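Long-range contact in bacteriorhodopsin (Nanosalina sp., PDB 6EYU), which binds retinal and works as an inward proton pump, a xenorhodopsin that moves protons across the membrane: residues H94-K99 against A152-D157. Sequence-based numbering, arbitrary orientation.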
loop_
_atom_site.group_PDB
_atom_site.type_symbol
_atom_site.label_atom_id
_atom_site.label_comp_id
_atom_site.label_asym_id
_atom_site.label_seq_id
_atom_site.Cartn_x
_atom_site.Cartn_y
_atom_site.Cartn_z
ATOM N N HIS A 94 11.163 -18.502 11.925
ATOM C CA HIS A 94 10.214 -19.449 12.493
ATOM C C HIS A 94 10.792 -20.126 13.731
ATOM O O HIS A 94 10.082 -20.362 14.708
ATOM C CB HIS A 94 9.829 -20.502 11.454
ATOM C CG HIS A 94 8.807 -21.480 11.939
ATOM N ND1 HIS A 94 7.577 -21.091 12.424
ATOM C CD2 HIS A 94 8.869 -22.822 12.112
ATOM C CE1 HIS A 94 6.902 -22.156 12.815
ATOM N NE2 HIS A 94 7.663 -23.220 12.636
ATOM N N GLY A 95 12.082 -20.446 13.682
ATOM C CA GLY A 95 12.718 -21.201 14.755
ATOM C C GLY A 95 13.596 -20.330 15.633
ATOM O O GLY A 95 14.178 -20.806 16.608
ATOM N N ALA A 96 13.721 -19.058 15.270
ATOM C CA ALA A 96 14.853 -18.250 15.715
ATOM C C ALA A 96 14.512 -17.419 16.948
ATOM O O ALA A 96 13.351 -17.076 17.179
ATOM C CB ALA A 96 15.333 -17.349 14.587
ATOM N N ASP A 97 15.552 -16.990 17.656
ATOM C CA ASP A 97 15.394 -16.215 18.883
ATOM C C ASP A 97 15.086 -14.755 18.567
ATOM O O ASP A 97 14.213 -14.149 19.188
ATOM C CB ASP A 97 16.672 -16.303 19.722
ATOM C CG ASP A 97 16.558 -15.562 21.039
ATOM O OD1 ASP A 97 15.638 -14.728 21.176
ATOM O OD2 ASP A 97 17.434 -15.757 21.908
ATOM N N THR A 98 15.902 -14.158 17.703
ATOM C CA THR A 98 15.760 -12.747 17.367
ATOM C C THR A 98 14.982 -12.578 16.067
ATOM O O THR A 98 15.358 -13.129 15.032
ATOM C CB THR A 98 17.131 -12.062 17.219
ATOM O OG1 THR A 98 17.984 -12.862 16.389
ATOM C CG2 THR A 98 17.784 -11.869 18.579
ATOM N N LYS A 99 13.842 -11.902 16.154
ATOM C CA LYS A 99 13.108 -11.478 14.969
ATOM C C LYS A 99 13.442 -10.030 14.627
ATOM O O LYS A 99 13.190 -9.122 15.418
ATOM C CB LYS A 99 11.602 -11.620 15.202
ATOM C CG LYS A 99 11.076 -13.032 15.003
ATOM C CD LYS A 99 11.370 -13.916 16.203
ATOM C CE LYS A 99 11.359 -15.388 15.823
ATOM N NZ LYS A 99 10.922 -16.259 16.948
ATOM N N ALA A 152 18.328 -17.724 10.564
ATOM C CA ALA A 152 17.879 -19.096 10.358
ATOM C C ALA A 152 18.766 -20.073 11.123
ATOM O O ALA A 152 18.273 -21.012 11.747
ATOM C CB ALA A 152 17.877 -19.432 8.874
ATOM N N GLU A 153 20.066 -19.800 11.135
ATOM C CA GLU A 153 21.026 -20.678 11.795
ATOM C C GLU A 153 20.902 -20.568 13.311
ATOM O O GLU A 153 21.432 -21.399 14.048
ATOM C CB GLU A 153 22.451 -20.328 11.362
ATOM C CG GLU A 153 22.792 -20.782 9.952
ATOM C CD GLU A 153 24.181 -20.355 9.520
ATOM O OE1 GLU A 153 24.907 -19.764 10.348
ATOM O OE2 GLU A 153 24.540 -20.595 8.348
ATOM N N GLU A 154 20.105 -19.605 13.763
ATOM C CA GLU A 154 19.761 -19.492 15.175
ATOM C C GLU A 154 18.875 -20.653 15.607
ATOM O O GLU A 154 18.759 -20.948 16.797
ATOM C CB GLU A 154 19.045 -18.167 15.440
ATOM C CG GLU A 154 19.717 -17.300 16.491
ATOM C CD GLU A 154 19.233 -15.864 16.460
ATOM O OE1 GLU A 154 18.029 -15.647 16.205
ATOM O OE2 GLU A 154 20.052 -14.954 16.704
ATOM N N SER A 155 18.168 -21.240 14.647
ATOM C CA SER A 155 17.135 -22.223 14.950
ATOM C C SER A 155 17.705 -23.636 14.921
ATOM O O SER A 155 18.917 -23.826 14.812
ATOM C CB SER A 155 15.983 -22.112 13.950
ATOM O OG SER A 155 16.392 -21.436 12.774
ATOM N N SER A 156 16.810 -24.616 14.883
ATOM C CA SER A 156 17.202 -26.012 14.736
ATOM C C SER A 156 17.821 -26.256 13.366
ATOM O O SER A 156 17.551 -25.523 12.414
ATOM C CB SER A 156 15.987 -26.921 14.924
ATOM O OG SER A 156 15.186 -26.948 13.756
ATOM N N ASP A 157 18.541 -27.365 13.242
ATOM C CA ASP A 157 19.256 -27.681 12.012
ATOM C C ASP A 157 18.281 -27.922 10.865
ATOM O O ASP A 157 18.523 -27.499 9.735
ATOM C CB ASP A 157 20.138 -28.913 12.216
ATOM C CG ASP A 157 21.354 -28.623 13.075
ATOM O OD1 ASP A 157 21.485 -27.478 13.554
ATOM O OD2 ASP A 157 22.173 -29.544 13.278
HETATM O O HOH W 1 13.486 -20.629 11.436
HETATM O O HOH W 2 14.447 -23.701 16.136
#
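OE1 of E154 is gripped from three directions by the loop at 97-98. T98 OG1 donates to E154 OE1 at 2.8 Å, and OE1 takes this bond on its syn lone pair, the side of OE2, while the backbone N of T98 reaches OE1 at 3.0 Å in a nearly straight bond (173°) that arrives from above the carboxylate plane. D97 N adds a weak, bent bond to OE1 of E154 at 3.2 Å. Two amides and a hydroxyl converging on one carboxylate oxygen should stabilise its negative charge, probably keeping E154 ionised even with the like-charged D97 nearby. The T98 side chain can take part because chi1 of 48° sets OG1 between its backbone N and carbonyl carbon, facing the glutamate; the two side chains cross at about a right angle. E154 is extended beyond CG, and on the way its CB packs against CB of A96 at 3.9 Å.

Next to this grip, the backbones come closest at G95 and S155, where CB of S155 rests on the carbonyl carbon of G95 at 3.4 Å. A water joins the two loops, donating to G95 O and accepting from S156 N at 2.8 Å; a second water accepts from G95 N. K99 turns its end back to its own loop, NZ donating to A96 O nearly along the C=O axis.

S156 then starts helix 157-183 as its N-cap, its OG bonded to the N of L159, and E153, whose side chain starts away from the 94-99 loop, makes salt bridges to R149 and K164. The whole is a surface contact between two interhelical loops, one following helix 72-93 and the other a type I turn after helix 147-152, at one end of the seven-helix rhodopsin bundle.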